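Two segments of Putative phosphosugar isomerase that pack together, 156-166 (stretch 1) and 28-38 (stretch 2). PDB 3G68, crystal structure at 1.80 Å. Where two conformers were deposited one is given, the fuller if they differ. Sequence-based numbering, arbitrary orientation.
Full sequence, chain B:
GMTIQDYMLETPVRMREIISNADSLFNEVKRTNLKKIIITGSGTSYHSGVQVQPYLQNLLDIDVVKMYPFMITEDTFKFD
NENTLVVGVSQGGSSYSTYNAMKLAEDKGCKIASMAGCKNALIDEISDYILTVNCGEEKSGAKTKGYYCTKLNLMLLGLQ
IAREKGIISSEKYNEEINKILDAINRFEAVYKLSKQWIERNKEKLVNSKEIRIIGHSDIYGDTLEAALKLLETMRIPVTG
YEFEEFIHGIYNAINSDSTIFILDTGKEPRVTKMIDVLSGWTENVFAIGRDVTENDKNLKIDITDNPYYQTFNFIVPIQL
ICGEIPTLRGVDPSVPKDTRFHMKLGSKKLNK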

ATOM      1  N   LEU B 156     -20.262  35.148 -22.849  1.00 11.53           N
ATOM      2  CA  LEU B 156     -21.235  34.083 -22.594  1.00 11.82           C
ATOM      3  C   LEU B 156     -22.442  34.236 -23.522  1.00 12.61           C
ATOM      4  O   LEU B 156     -22.853  33.243 -24.142  1.00 14.37           O
ATOM      5  CB  LEU B 156     -21.638  34.049 -21.128  1.00 12.34           C
ATOM      6  CG  LEU B 156     -20.483  33.521 -20.260  1.00 16.29           C
ATOM      7  CD1 LEU B 156     -20.784  33.697 -18.802  1.00  9.80           C
ATOM      8  CD2 LEU B 156     -20.168  32.048 -20.592  1.00 16.66           C
ATOM      9  N   LEU B 157     -22.951  35.460 -23.661  1.00 12.39           N
ATOM     10  CA  LEU B 157     -24.043  35.760 -24.614  1.00 14.78           C
ATOM     11  C   LEU B 157     -23.717  35.180 -25.985  1.00 15.37           C
ATOM     12  O   LEU B 157     -24.563  34.492 -26.588  1.00 16.02           O
ATOM     13  CB  LEU B 157     -24.312  37.261 -24.750  1.00 14.00           C
ATOM     14  CG  LEU B 157     -25.318  37.730 -25.838  1.00 15.18           C
ATOM     15  CD1 LEU B 157     -26.735  37.173 -25.548  1.00 16.74           C
ATOM     16  CD2 LEU B 157     -25.297  39.272 -25.962  1.00 16.05           C
ATOM     17  N   GLY B 158     -22.507  35.474 -26.468  1.00 14.78           N
ATOM     18  CA  GLY B 158     -22.012  34.970 -27.749  1.00 14.25           C
ATOM     19  C   GLY B 158     -22.019  33.456 -27.805  1.00 13.46           C
ATOM     20  O   GLY B 158     -22.621  32.862 -28.691  1.00 12.81           O
ATOM     21  N   LEU B 159     -21.362  32.835 -26.838  1.00 12.96           N
ATOM     22  CA  LEU B 159     -21.266  31.378 -26.761  1.00 13.07           C
ATOM     23  C   LEU B 159     -22.628  30.658 -26.727  1.00 13.21           C
ATOM     24  O   LEU B 159     -22.806  29.613 -27.356  1.00 14.20           O
ATOM     25  CB  LEU B 159     -20.396  30.986 -25.546  1.00 13.55           C
ATOM     26  CG  LEU B 159     -18.881  31.222 -25.719  1.00 12.79           C
ATOM     27  CD1 LEU B 159     -18.104  31.060 -24.375  1.00 12.78           C
ATOM     28  CD2 LEU B 159     -18.322  30.257 -26.787  1.00 12.69           C
ATOM     29  N   GLN B 160     -23.554  31.221 -25.968  1.00 14.78           N
ATOM     30  CA  GLN B 160     -24.918  30.713 -25.792  1.00 14.73           C
ATOM     31  C   GLN B 160     -25.714  30.814 -27.085  1.00 14.76           C
ATOM     32  O   GLN B 160     -26.453  29.894 -27.437  1.00 13.05           O
ATOM     33  CB  GLN B 160     -25.610  31.480 -24.661  1.00 14.93           C
ATOM     34  CG  GLN B 160     -25.078  31.109 -23.243  1.00 15.70           C
ATOM     35  CD  GLN B 160     -25.832  29.950 -22.612  1.00 16.55           C
ATOM     36  OE1 GLN B 160     -27.031  29.820 -22.804  1.00 20.06           O
ATOM     37  NE2 GLN B 160     -25.136  29.129 -21.808  1.00 15.12           N
ATOM     38  N   ILE B 161     -25.537  31.923 -27.798  1.00 15.45           N
ATOM     39  CA  ILE B 161     -26.175  32.114 -29.101  1.00 16.46           C
ATOM     40  C   ILE B 161     -25.564  31.126 -30.082  1.00 16.01           C
ATOM     41  O   ILE B 161     -26.286  30.397 -30.728  1.00 16.70           O
ATOM     42  CB  ILE B 161     -26.001  33.527 -29.644  1.00 15.06           C
ATOM     43  CG1 ILE B 161     -26.865  34.510 -28.863  1.00 16.75           C
ATOM     44  CG2 ILE B 161     -26.416  33.600 -31.107  1.00 14.90           C
ATOM     45  CD1 ILE B 161     -26.486  35.964 -29.136  1.00 13.98           C
ATOM     46  N   ALA B 162     -24.236  31.087 -30.141  1.00 14.78           N
ATOM     47  CA  ALA B 162     -23.502  30.218 -31.061  1.00 14.24           C
ATOM     48  C   ALA B 162     -23.919  28.745 -30.941  1.00 14.75           C
ATOM     49  O   ALA B 162     -24.127  28.050 -31.948  1.00 13.94           O
ATOM     50  CB  ALA B 162     -21.990  30.375 -30.832  1.00 12.65           C
ATOM     51  N   ARG B 163     -24.024  28.262 -29.710  1.00 15.52           N
ATOM     52  CA  ARG B 163     -24.431  26.872 -29.494  1.00 15.19           C
ATOM     53  C   ARG B 163     -25.882  26.664 -29.944  1.00 16.79           C
ATOM     54  O   ARG B 163     -26.166  25.715 -30.665  1.00 19.04           O
ATOM     55  CB  ARG B 163     -24.221  26.453 -28.030  1.00 15.28           C
ATOM     56  CG  ARG B 163     -24.560  24.961 -27.728  1.00 13.05           C
ATOM     57  CD  ARG B 163     -24.231  24.593 -26.274  1.00 14.98           C
ATOM     58  NE  ARG B 163     -25.030  25.415 -25.370  1.00 15.66           N
ATOM     59  CZ  ARG B 163     -24.994  25.373 -24.049  1.00 20.40           C
ATOM     60  NH1 ARG B 163     -24.201  24.522 -23.414  1.00 19.49           N
ATOM     61  NH2 ARG B 163     -25.789  26.180 -23.353  1.00 20.05           N
ATOM     62  N   GLU B 164     -26.787  27.551 -29.535  1.00 17.49           N
ATOM     63  CA  GLU B 164     -28.218  27.427 -29.862  1.00 17.63           C
ATOM     64  C   GLU B 164     -28.446  27.407 -31.342  1.00 17.94           C
ATOM     65  O   GLU B 164     -29.216  26.577 -31.857  1.00 17.30           O
ATOM     66  CB  GLU B 164     -29.001  28.580 -29.230  1.00 17.35           C
ATOM     67  CG  GLU B 164     -30.518  28.685 -29.556  1.00 21.90           C
ATOM     68  CD  GLU B 164     -31.397  27.562 -28.994  1.00 24.87           C
ATOM     69  OE1 GLU B 164     -30.920  26.735 -28.178  1.00 19.96           O
ATOM     70  OE2 GLU B 164     -32.601  27.551 -29.376  1.00 29.77           O
ATOM     71  N   LYS B 165     -27.772  28.319 -32.036  1.00 18.93           N
ATOM     72  CA  LYS B 165     -27.935  28.474 -33.489  1.00 18.53           C
ATOM     73  C   LYS B 165     -27.113  27.478 -34.338  1.00 16.95           C
ATOM     74  O   LYS B 165     -27.242  27.443 -35.561  1.00 17.58           O
ATOM     75  CB  LYS B 165     -27.679  29.939 -33.903  1.00 19.13           C
ATOM     76  CG  LYS B 165     -28.541  31.012 -33.131  1.00 20.11           C
ATOM     77  CD  LYS B 165     -30.052  30.694 -33.012  1.00 21.29           C
ATOM     78  CE  LYS B 165     -30.842  31.937 -32.545  1.00 25.37           C
ATOM     79  NZ  LYS B 165     -32.338  31.709 -32.338  1.00 22.21           N
ATOM     80  N   GLY B 166     -26.283  26.673 -33.696  1.00 17.08           N
ATOM     81  CA  GLY B 166     -25.509  25.641 -34.374  1.00 16.47           C
ATOM     82  C   GLY B 166     -24.135  25.991 -34.907  1.00 16.77           C
ATOM     83  O   GLY B 166     -23.525  25.173 -35.591  1.00 16.33           O
TER
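Stretch 2 28-38: EVKRTNLKKII

The most unusual feature of this contact is a lysine reaching for backbone carbonyls: Lys165, in the last turn of stretch 1, places its ammonium where the chain of stretch 2 leaves a run of helical phi/psi angles. Its NZ donates to Thr32 O at 2.8 Å and, weakly, to Arg31 O at 3.3 Å; Lys30 O also lies 3.3 Å from Lys165 NZ. Three successive carbonyl oxygens thus converge on one charge. Residues 28-31 have helical phi/psi, and Thr32, with a psi of 163°, leaves that course. Asn33 and Leu34 are extended, Lys35 breaks the run with a psi of -14°, and a strand occupies 36-38. Thr32 OG1 to Val29 O, a 2.7 Å hydrogen bond, braces the bend at Thr32.

Stretch 1 is helical as far as the Schellman motif closed by Gly166, whose phi is +90°. The two backbones come nearest at Ile161 and Lys30, whose CA atoms are 4.7 Å apart. From Val29 beside Leu157 to Thr32 beside Lys165, stretch 2 advances in the helix's own direction, before Leu34 and Ile37 come back to Ile161. Lys30 is the most covered residue of the pairing, giving up 118 Å² of the 508 Å² buried in total. Its side chain, p at chi1 and t thereafter, extends over Gln160 and Glu164, with Lys30 CB 3.8 Å from Gln160 O. The salt bridge from Lys30 NZ to Glu164 OE1 is long, 3.9 Å, but one water accepts from Lys30 NZ and donates to Glu164 OE1, both at 2.7 Å. A second water links Lys30 NZ (2.8 Å) to Gln160 OE1 (2.7 Å).

Apolar contacts complete the packing. Leu157 CD1 meets Val29 CG1 at 3.8 Å, and Ile161 CD1 touches both Leu34 CD1 (4.0 Å) and Ile37 CD1 (4.1 Å). One isoleucine methyl therefore meets side chains from before and after the Lys35-Lys36 pair; Lys35 is modelled only to CB.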

ATOM      1  N   GLU B  28     -33.472  32.582 -22.702  1.00 19.12           N
ATOM      2  CA  GLU B  28     -34.501  33.229 -23.528  0.60 19.64           C
ATOM      3  C   GLU B  28     -33.865  34.014 -24.670  1.00 19.29           C
ATOM      4  O   GLU B  28     -34.243  33.853 -25.820  1.00 20.87           O
ATOM      5  CB  GLU B  28     -35.378  34.169 -22.675  0.60 19.58           C
ATOM      6  CG  GLU B  28     -36.636  34.727 -23.388  0.60 19.01           C
ATOM      7  CD  GLU B  28     -37.261  35.930 -22.692  0.60 20.24           C
ATOM      8  OE1 GLU B  28     -36.572  36.582 -21.877  0.60 25.51           O
ATOM      9  OE2 GLU B  28     -38.432  36.270 -23.000  0.60 20.68           O
ATOM     10  N   VAL B  29     -32.900  34.872 -24.354  1.00 19.19           N
ATOM     11  CA  VAL B  29     -32.269  35.693 -25.395  1.00 18.76           C
ATOM     12  C   VAL B  29     -31.606  34.853 -26.505  1.00 17.95           C
ATOM     13  O   VAL B  29     -31.574  35.285 -27.641  1.00 18.85           O
ATOM     14  CB  VAL B  29     -31.267  36.751 -24.810  1.00 18.62           C
ATOM     15  CG1 VAL B  29     -30.052  36.061 -24.197  1.00 19.42           C
ATOM     16  CG2 VAL B  29     -30.856  37.780 -25.890  1.00 21.67           C
ATOM     17  N   LYS B  30     -31.085  33.673 -26.184  1.00 17.17           N
ATOM     18  CA  LYS B  30     -30.402  32.830 -27.189  1.00 17.40           C
ATOM     19  C   LYS B  30     -31.374  32.334 -28.264  1.00 20.99           C
ATOM     20  O   LYS B  30     -30.954  31.955 -29.357  1.00 20.38           O
ATOM     21  CB  LYS B  30     -29.746  31.611 -26.528  1.00 17.96           C
ATOM     22  CG  LYS B  30     -30.708  30.497 -26.056  1.00 16.39           C
ATOM     23  CD  LYS B  30     -29.982  29.312 -25.418  1.00 16.30           C
ATOM     24  CE  LYS B  30     -30.956  28.229 -25.023  1.00 17.33           C
ATOM     25  NZ  LYS B  30     -30.309  27.068 -24.368  1.00 12.95           N
ATOM     26  N   ARG B  31     -32.657  32.268 -27.885  1.00 22.74           N
ATOM     27  CA  ARG B  31     -33.728  31.793 -28.731  1.00 24.88           C
ATOM     28  C   ARG B  31     -34.299  32.853 -29.712  1.00 26.15           C
ATOM     29  O   ARG B  31     -35.014  32.488 -30.623  1.00 27.20           O
ATOM     30  CB  ARG B  31     -34.858  31.194 -27.868  1.00 25.87           C
ATOM     31  CG  ARG B  31     -34.430  30.040 -26.961  1.00 25.83           C
ATOM     32  CD  ARG B  31     -35.530  29.665 -25.964  1.00 25.49           C
ATOM     33  NE  ARG B  31     -35.074  28.693 -24.973  1.00 27.97           N
ATOM     34  CZ  ARG B  31     -34.954  27.376 -25.176  1.00 31.20           C
ATOM     35  NH1 ARG B  31     -35.250  26.811 -26.349  1.00 35.00           N
ATOM     36  NH2 ARG B  31     -34.532  26.598 -24.189  1.00 34.01           N
ATOM     37  N   THR B  32     -33.980  34.138 -29.534  1.00 26.71           N
ATOM     38  CA  THR B  32     -34.462  35.189 -30.443  1.00 27.94           C
ATOM     39  C   THR B  32     -33.843  35.102 -31.842  1.00 27.40           C
ATOM     40  O   THR B  32     -32.841  34.408 -32.056  1.00 26.26           O
ATOM     41  CB  THR B  32     -34.185  36.615 -29.884  1.00 28.92           C
ATOM     42  OG1 THR B  32     -32.797  36.760 -29.546  1.00 30.11           O
ATOM     43  CG2 THR B  32     -35.012  36.853 -28.659  1.00 28.82           C
ATOM     44  N   ASN B  33     -34.481  35.786 -32.797  1.00 26.32           N
ATOM     45  CA  ASN B  33     -33.970  35.859 -34.153  1.00 25.92           C
ATOM     46  C   ASN B  33     -33.140  37.127 -34.324  1.00 26.30           C
ATOM     47  O   ASN B  33     -33.707  38.222 -34.377  1.00 26.73           O
ATOM     48  CB  ASN B  33     -35.115  35.884 -35.156  1.00 26.66           C
ATOM     49  CG  ASN B  33     -34.625  35.787 -36.580  1.00 29.88           C
ATOM     50  OD1 ASN B  33     -33.625  35.113 -36.864  1.00 32.63           O
ATOM     51  ND2 ASN B  33     -35.324  36.456 -37.488  1.00 35.00           N
ATOM     52  N   LEU B  34     -31.819  36.966 -34.473  1.00 26.15           N
ATOM     53  CA  LEU B  34     -30.878  38.095 -34.566  1.00 26.52           C
ATOM     54  C   LEU B  34     -30.049  38.136 -35.854  1.00 25.29           C
ATOM     55  O   LEU B  34     -29.478  37.135 -36.260  1.00 25.17           O
ATOM     56  CB  LEU B  34     -29.910  38.048 -33.378  1.00 27.15           C
ATOM     57  CG  LEU B  34     -30.532  38.068 -31.983  1.00 29.24           C
ATOM     58  CD1 LEU B  34     -29.442  37.970 -30.935  1.00 34.52           C
ATOM     59  CD2 LEU B  34     -31.364  39.330 -31.787  1.00 33.87           C
ATOM     60  N   LYS B  35     -30.005  39.309 -36.475  1.00 25.32           N
ATOM     61  CA  LYS B  35     -29.194  39.593 -37.667  1.00 25.31           C
ATOM     62  C   LYS B  35     -28.084  40.642 -37.366  1.00 24.65           C
ATOM     63  O   LYS B  35     -27.144  40.823 -38.156  1.00 24.78           O
ATOM     64  CB  LYS B  35     -30.104  40.064 -38.822  1.00 26.94           C
ATOM     65  N   LYS B  36     -28.191  41.338 -36.233  1.00 23.13           N
ATOM     66  CA  LYS B  36     -27.177  42.308 -35.826  1.00 21.45           C
ATOM     67  C   LYS B  36     -27.213  42.502 -34.318  1.00 19.96           C
ATOM     68  O   LYS B  36     -28.274  42.417 -33.695  1.00 18.53           O
ATOM     69  CB  LYS B  36     -27.438  43.642 -36.540  1.00 22.70           C
ATOM     70  CG  LYS B  36     -26.441  44.771 -36.273  1.00 21.82           C
ATOM     71  CD  LYS B  36     -26.701  45.961 -37.226  1.00 23.63           C
ATOM     72  CE  LYS B  36     -25.714  47.086 -37.023  1.00 25.03           C
ATOM     73  NZ  LYS B  36     -25.947  48.204 -37.990  1.00 25.64           N
ATOM     74  N   ILE B  37     -26.031  42.721 -33.729  1.00 19.92           N
ATOM     75  CA  ILE B  37     -25.903  43.084 -32.336  1.00 17.02           C
ATOM     76  C   ILE B  37     -25.119  44.404 -32.252  1.00 16.99           C
ATOM     77  O   ILE B  37     -24.071  44.544 -32.865  1.00 18.12           O
ATOM     78  CB  ILE B  37     -25.167  41.996 -31.537  1.00 16.49           C
ATOM     79  CG1 ILE B  37     -26.038  40.745 -31.425  1.00 18.36           C
ATOM     80  CG2 ILE B  37     -24.851  42.508 -30.147  1.00 15.84           C
ATOM     81  CD1 ILE B  37     -25.283  39.516 -30.885  1.00 16.34           C
ATOM     82  N   ILE B  38     -25.669  45.364 -31.519  1.00 16.96           N
ATOM     83  CA  ILE B  38     -25.019  46.609 -31.204  1.00 18.34           C
ATOM     84  C   ILE B  38     -24.818  46.597 -29.683  1.00 17.52           C
ATOM     85  O   ILE B  38     -25.769  46.327 -28.933  1.00 17.94           O
ATOM     86  CB  ILE B  38     -25.878  47.837 -31.608  1.00 17.39           C
ATOM     87  CG1 ILE B  38     -26.117  47.859 -33.134  1.00 18.58           C
ATOM     88  CG2 ILE B  38     -25.204  49.103 -31.141  1.00 20.60           C
ATOM     89  CD1 ILE B  38     -27.232  48.839 -33.603  1.00 19.30           C
TER
HETATM   90  O   HOH W   1     -29.187  28.311 -22.184  1.00 20.33           O
HETATM   91  O   HOH W   2     -28.977  26.077 -26.493  1.00 22.24           O
HETATM   92  O   HOH W   3     -33.701  29.707 -30.934  1.00 21.65           O